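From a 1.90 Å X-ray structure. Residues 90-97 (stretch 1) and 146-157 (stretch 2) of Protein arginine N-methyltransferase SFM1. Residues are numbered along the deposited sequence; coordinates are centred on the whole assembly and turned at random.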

ATOM      1  N   ASP A  90     -16.343   5.501 -25.749  1.00 19.18           N
ATOM      2  CA  ASP A  90     -15.839   4.245 -25.197  1.00 19.87           C
ATOM      3  C   ASP A  90     -14.796   3.631 -26.116  1.00 19.95           C
ATOM      4  O   ASP A  90     -14.897   3.737 -27.334  1.00 20.86           O
ATOM      5  CB  ASP A  90     -16.963   3.224 -24.993  1.00 21.05           C
ATOM      6  CG  ASP A  90     -17.762   3.466 -23.729  1.00 27.58           C
ATOM      7  OD1 ASP A  90     -17.221   4.022 -22.750  1.00 18.74           O
ATOM      8  OD2 ASP A  90     -18.954   3.102 -23.727  1.00 28.94           O
ATOM      9  N   LEU A  91     -13.817   2.961 -25.522  1.00 17.70           N
ATOM     10  CA  LEU A  91     -12.900   2.116 -26.278  1.00 14.58           C
ATOM     11  C   LEU A  91     -13.704   1.085 -27.054  1.00 14.86           C
ATOM     12  O   LEU A  91     -14.610   0.462 -26.499  1.00 16.52           O
ATOM     13  CB  LEU A  91     -11.914   1.424 -25.334  1.00 10.54           C
ATOM     14  CG  LEU A  91     -10.705   0.735 -25.960  1.00 17.13           C
ATOM     15  CD1 LEU A  91      -9.746   1.779 -26.520  1.00 18.76           C
ATOM     16  CD2 LEU A  91     -10.000  -0.133 -24.916  1.00 15.91           C
ATOM     17  N   GLN A  92     -13.403   0.938 -28.343  1.00 14.61           N
ATOM     18  CA  GLN A  92     -14.125  -0.008 -29.208  1.00 15.73           C
ATOM     19  C   GLN A  92     -13.137  -0.947 -29.877  1.00 13.38           C
ATOM     20  O   GLN A  92     -11.954  -0.627 -29.970  1.00 14.96           O
ATOM     21  CB  GLN A  92     -14.927   0.726 -30.297  1.00 21.27           C
ATOM     22  CG  GLN A  92     -16.125   1.501 -29.812  1.00 29.31           C
ATOM     23  CD  GLN A  92     -16.851   2.153 -30.972  1.00 45.69           C
ATOM     24  OE1 GLN A  92     -16.473   3.232 -31.432  1.00 51.26           O
ATOM     25  NE2 GLN A  92     -17.880   1.484 -31.472  1.00 50.01           N
ATOM     26  N   PRO A  93     -13.621  -2.090 -30.399  1.00 16.81           N
ATOM     27  CA  PRO A  93     -12.701  -2.992 -31.103  1.00 16.68           C
ATOM     28  C   PRO A  93     -11.937  -2.329 -32.255  1.00 22.32           C
ATOM     29  O   PRO A  93     -10.778  -2.687 -32.495  1.00 20.07           O
ATOM     30  CB  PRO A  93     -13.634  -4.092 -31.629  1.00 17.89           C
ATOM     31  CG  PRO A  93     -14.733  -4.129 -30.625  1.00 16.82           C
ATOM     32  CD  PRO A  93     -14.967  -2.679 -30.274  1.00 16.95           C
ATOM     33  N   GLU A  94     -12.550  -1.365 -32.938  1.00 17.46           N
ATOM     34  CA  GLU A  94     -11.865  -0.689 -34.045  1.00 24.86           C
ATOM     35  C   GLU A  94     -10.663   0.134 -33.586  1.00 21.53           C
ATOM     36  O   GLU A  94      -9.799   0.467 -34.395  1.00 24.68           O
ATOM     37  CB  GLU A  94     -12.819   0.231 -34.815  1.00 29.42           C
ATOM     38  CG  GLU A  94     -14.162  -0.388 -35.137  1.00 44.46           C
ATOM     39  CD  GLU A  94     -15.138  -0.199 -34.000  1.00 49.15           C
ATOM     40  OE1 GLU A  94     -15.522   0.964 -33.741  1.00 62.09           O
ATOM     41  OE2 GLU A  94     -15.491  -1.204 -33.349  1.00 33.49           O
ATOM     42  N   ASP A  95     -10.603   0.465 -32.296  1.00 17.24           N
ATOM     43  CA  ASP A  95      -9.454   1.199 -31.747  1.00 17.10           C
ATOM     44  C   ASP A  95      -8.186   0.356 -31.655  1.00 18.41           C
ATOM     45  O   ASP A  95      -7.103   0.875 -31.389  1.00 17.70           O
ATOM     46  CB  ASP A  95      -9.769   1.739 -30.346  1.00 18.77           C
ATOM     47  CG  ASP A  95     -10.796   2.850 -30.363  1.00 18.46           C
ATOM     48  OD1 ASP A  95     -10.822   3.632 -31.335  1.00 19.78           O
ATOM     49  OD2 ASP A  95     -11.555   2.958 -29.382  1.00 19.29           O
ATOM     50  N   ALA A  96      -8.315  -0.946 -31.863  1.00 20.27           N
ATOM     51  CA  ALA A  96      -7.148  -1.831 -31.809  1.00 16.77           C
ATOM     52  C   ALA A  96      -6.033  -1.435 -32.791  1.00 24.21           C
ATOM     53  O   ALA A  96      -4.856  -1.649 -32.504  1.00 22.72           O
ATOM     54  CB  ALA A  96      -7.580  -3.283 -32.069  1.00 17.84           C
ATOM     55  N   THR A  97      -6.388  -0.877 -33.951  1.00 17.17           N
ATOM     56  CA  THR A  97      -5.364  -0.413 -34.895  1.00 17.75           C
ATOM     57  C   THR A  97      -4.758   0.944 -34.535  1.00 19.55           C
ATOM     58  O   THR A  97      -3.800   1.378 -35.168  1.00 22.45           O
ATOM     59  CB  THR A  97      -5.934  -0.287 -36.319  1.00 24.49           C
ATOM     60  OG1 THR A  97      -6.981   0.693 -36.309  1.00 23.25           O
ATOM     61  CG2 THR A  97      -6.505  -1.630 -36.783  1.00 30.84           C
ATOM     62  N   THR A 146     -10.973  -5.938 -19.295  1.00 13.07           N
ATOM     63  CA  THR A 146     -11.963  -5.396 -20.204  1.00 11.50           C
ATOM     64  C   THR A 146     -11.301  -4.898 -21.473  1.00 15.29           C
ATOM     65  O   THR A 146     -11.791  -5.146 -22.573  1.00 11.84           O
ATOM     66  CB  THR A 146     -12.759  -4.255 -19.554  1.00 14.33           C
ATOM     67  OG1 THR A 146     -13.493  -4.769 -18.425  1.00 12.85           O
ATOM     68  CG2 THR A 146     -13.732  -3.647 -20.566  1.00 14.05           C
ATOM     69  N   THR A 147     -10.175  -4.218 -21.321  1.00 11.74           N
ATOM     70  CA  THR A 147      -9.471  -3.698 -22.486  1.00 14.08           C
ATOM     71  C   THR A 147      -8.983  -4.836 -23.391  1.00 15.78           C
ATOM     72  O   THR A 147      -9.033  -4.734 -24.629  1.00 12.31           O
ATOM     73  CB  THR A 147      -8.301  -2.804 -22.047  1.00 10.77           C
ATOM     74  OG1 THR A 147      -8.831  -1.655 -21.369  1.00 16.16           O
ATOM     75  CG2 THR A 147      -7.504  -2.348 -23.287  1.00 15.02           C
ATOM     76  N   GLN A 148      -8.521  -5.924 -22.780  1.00 11.99           N
ATOM     77  CA  GLN A 148      -8.092  -7.093 -23.542  1.00 12.07           C
ATOM     78  C   GLN A 148      -9.253  -7.681 -24.346  1.00 11.67           C
ATOM     79  O   GLN A 148      -9.101  -8.055 -25.513  1.00 12.26           O
ATOM     80  CB  GLN A 148      -7.501  -8.156 -22.607  1.00 13.64           C
ATOM     81  CG  GLN A 148      -6.179  -7.749 -21.995  1.00 13.05           C
ATOM     82  CD  GLN A 148      -5.033  -7.936 -22.966  1.00 17.76           C
ATOM     83  OE1 GLN A 148      -4.552  -6.978 -23.571  1.00 15.75           O
ATOM     84  NE2 GLN A 148      -4.600  -9.176 -23.132  1.00 17.09           N
ATOM     85  N   LEU A 149     -10.411  -7.787 -23.716  1.00 10.47           N
ATOM     86  CA  LEU A 149     -11.583  -8.329 -24.393  1.00 14.13           C
ATOM     87  C   LEU A 149     -11.940  -7.479 -25.613  1.00 15.58           C
ATOM     88  O   LEU A 149     -12.299  -8.002 -26.675  1.00 13.82           O
ATOM     89  CB  LEU A 149     -12.772  -8.402 -23.412  1.00 11.78           C
ATOM     90  CG  LEU A 149     -12.638  -9.435 -22.282  1.00 13.98           C
ATOM     91  CD1 LEU A 149     -13.708  -9.230 -21.186  1.00 10.96           C
ATOM     92  CD2 LEU A 149     -12.758 -10.822 -22.885  1.00 15.75           C
ATOM     93  N   ILE A 150     -11.822  -6.163 -25.462  1.00 14.63           N
ATOM     94  CA  ILE A 150     -12.221  -5.236 -26.526  1.00 11.67           C
ATOM     95  C   ILE A 150     -11.183  -5.197 -27.650  1.00 16.79           C
ATOM     96  O   ILE A 150     -11.524  -5.312 -28.827  1.00 13.43           O
ATOM     97  CB  ILE A 150     -12.440  -3.810 -25.953  1.00 16.08           C
ATOM     98  CG1 ILE A 150     -13.659  -3.787 -25.034  1.00 12.55           C
ATOM     99  CG2 ILE A 150     -12.631  -2.781 -27.051  1.00 13.18           C
ATOM    100  CD1 ILE A 150     -13.793  -2.478 -24.237  1.00 15.42           C
ATOM    101  N   ILE A 151      -9.911  -5.090 -27.275  1.00 12.93           N
ATOM    102  CA  ILE A 151      -8.841  -4.819 -28.220  1.00 12.87           C
ATOM    103  C   ILE A 151      -8.252  -6.108 -28.794  1.00 15.87           C
ATOM    104  O   ILE A 151      -7.991  -6.211 -30.000  1.00 16.48           O
ATOM    105  CB  ILE A 151      -7.734  -3.971 -27.549  1.00 14.05           C
ATOM    106  CG1 ILE A 151      -8.287  -2.594 -27.164  1.00 17.64           C
ATOM    107  CG2 ILE A 151      -6.547  -3.778 -28.474  1.00 22.76           C
ATOM    108  CD1 ILE A 151      -8.679  -1.716 -28.356  1.00 18.63           C
ATOM    109  N   LYS A 152      -8.051  -7.101 -27.936  1.00 12.87           N
ATOM    110  CA  LYS A 152      -7.482  -8.364 -28.395  1.00 12.56           C
ATOM    111  C   LYS A 152      -8.546  -9.280 -28.974  1.00 12.48           C
ATOM    112  O   LYS A 152      -8.382  -9.792 -30.086  1.00 15.57           O
ATOM    113  CB  LYS A 152      -6.736  -9.069 -27.258  1.00 15.29           C
ATOM    114  CG  LYS A 152      -6.299 -10.493 -27.598  1.00 17.43           C
ATOM    115  CD  LYS A 152      -5.466 -11.089 -26.467  1.00 20.45           C
ATOM    116  CE  LYS A 152      -5.555 -12.613 -26.470  1.00 20.96           C
ATOM    117  NZ  LYS A 152      -6.806 -13.075 -25.818  1.00 22.20           N
ATOM    118  N   ASP A 153      -9.640  -9.492 -28.245  1.00 13.51           N
ATOM    119  CA  ASP A 153     -10.662 -10.433 -28.693  1.00 15.70           C
ATOM    120  C   ASP A 153     -11.729  -9.788 -29.575  1.00 15.55           C
ATOM    121  O   ASP A 153     -12.535 -10.497 -30.171  1.00 15.41           O
ATOM    122  CB  ASP A 153     -11.346 -11.096 -27.495  1.00 16.70           C
ATOM    123  CG  ASP A 153     -10.411 -12.026 -26.733  1.00 20.38           C
ATOM    124  OD1 ASP A 153      -9.332 -12.373 -27.278  1.00 20.95           O
ATOM    125  OD2 ASP A 153     -10.756 -12.411 -25.597  1.00 17.95           O
ATOM    126  N   ARG A 154     -11.738  -8.456 -29.619  1.00 13.29           N
ATOM    127  CA  ARG A 154     -12.657  -7.687 -30.473  1.00 13.66           C
ATOM    128  C   ARG A 154     -14.102  -7.865 -30.035  1.00 20.31           C
ATOM    129  O   ARG A 154     -15.033  -7.904 -30.856  1.00 17.29           O
ATOM    130  CB  ARG A 154     -12.488  -8.073 -31.952  1.00 15.60           C
ATOM    131  CG  ARG A 154     -11.075  -7.847 -32.487  1.00 18.05           C
ATOM    132  CD  ARG A 154     -10.548  -6.433 -32.225  1.00 16.55           C
ATOM    133  NE  ARG A 154      -9.140  -6.334 -32.608  1.00 17.78           N
ATOM    134  CZ  ARG A 154      -8.703  -6.081 -33.840  1.00 19.81           C
ATOM    135  NH1 ARG A 154      -9.567  -5.886 -34.835  1.00 18.54           N
ATOM    136  NH2 ARG A 154      -7.397  -6.032 -34.076  1.00 17.32           N
ATOM    137  N   ILE A 155     -14.290  -7.949 -28.725  1.00 14.72           N
ATOM    138  CA  ILE A 155     -15.634  -8.009 -28.156  1.00 14.85           C
ATOM    139  C   ILE A 155     -16.037  -6.606 -27.735  1.00 16.54           C
ATOM    140  O   ILE A 155     -15.376  -5.989 -26.901  1.00 18.01           O
ATOM    141  CB  ILE A 155     -15.689  -8.976 -26.957  1.00 14.64           C
ATOM    142  CG1 ILE A 155     -15.245 -10.378 -27.408  1.00 20.65           C
ATOM    143  CG2 ILE A 155     -17.093  -8.994 -26.326  1.00 17.68           C
ATOM    144  CD1 ILE A 155     -15.049 -11.366 -26.262  1.00 23.41           C
ATOM    145  N   ALA A 156     -17.102  -6.081 -28.327  1.00 14.33           N
ATOM    146  CA  ALA A 156     -17.567  -4.739 -27.985  1.00 16.84           C
ATOM    147  C   ALA A 156     -17.986  -4.648 -26.512  1.00 17.97           C
ATOM    148  O   ALA A 156     -18.524  -5.600 -25.954  1.00 16.55           O
ATOM    149  CB  ALA A 156     -18.732  -4.342 -28.888  1.00 23.34           C
ATOM    150  N   PHE A 157     -17.766  -3.486 -25.901  1.00 19.62           N
ATOM    151  CA  PHE A 157     -18.086  -3.291 -24.486  1.00 19.72           C
ATOM    152  C   PHE A 157     -19.506  -3.760 -24.140  1.00 23.43           C
ATOM    153  O   PHE A 157     -19.711  -4.439 -23.133  1.00 18.55           O
ATOM    154  CB  PHE A 157     -17.910  -1.815 -24.101  1.00 22.04           C
ATOM    155  CG  PHE A 157     -18.019  -1.556 -22.620  1.00 24.67           C
ATOM    156  CD1 PHE A 157     -19.247  -1.328 -22.030  1.00 25.65           C
ATOM    157  CD2 PHE A 157     -16.887  -1.547 -21.818  1.00 27.21           C
ATOM    158  CE1 PHE A 157     -19.348  -1.099 -20.663  1.00 25.27           C
ATOM    159  CE2 PHE A 157     -16.979  -1.312 -20.441  1.00 23.41           C
ATOM    160  CZ  PHE A 157     -18.209  -1.092 -19.870  1.00 24.48           C
TER
HETATM  161  O   HOH W   1     -16.543  -1.297 -27.212  1.00 19.38           O

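The two stretches meet in a mainly apolar contact, in which a loop with a short 3-10 segment lies against the end of a helix and the turn that follows it, with no direct hydrogen bond between them. The chains run in opposite senses: the CA atoms pair Gln92 with Ala156, Pro93 with Arg154 and Ala96 with Ile151.

Leu91 is buried, its CA-to-CB bond points toward the other stretch, and it supplies a branched apolar side chain. Its CD2 lies 3.7 Å from both Thr147 CG2 and Ile151 CG1, and its CG is 4.2 Å from Ile150 CG2, so the methyl of a threonine joins two isoleucines in receiving it. Its carbonyl is served by water 1, which donates to Leu91 O (2.7 Å) and accepts from Phe157 N (2.8 Å), linking two backbone groups that do not bond directly.

Pro93 opens the 3-10 segment, where its fixed phi fits and its lack of an N-H costs nothing at a first turn. The Asp95 side chain ties back to the residue before that segment: Gln92 N donates to Asp95 OD2 at 2.9 Å. The proline ring offers a compact apolar surface, with CD 4.0 Å from Ile150 CG2 and 4.3 Å from Ala156 CB, while Pro93 CA makes a CA-H...O contact to Ile150 O at 3.5 Å.

The small side chain of Ala96 permits close approach, its CB lying 3.6 Å from Ile151 O and 3.8 Å from Ile151 CG2.

Arg154 leaves the helical conformation with positive phi, and its side chain folds back so that NE donates to Ile151 O at 2.9 Å. Pro93 O and Ala96 CB lie over one face of its guanidinium, with Ala96 CB 3.4 Å from Arg154 NH2; the aliphatic part also packs, Arg154 CD lying 3.9 Å from Pro93 CB.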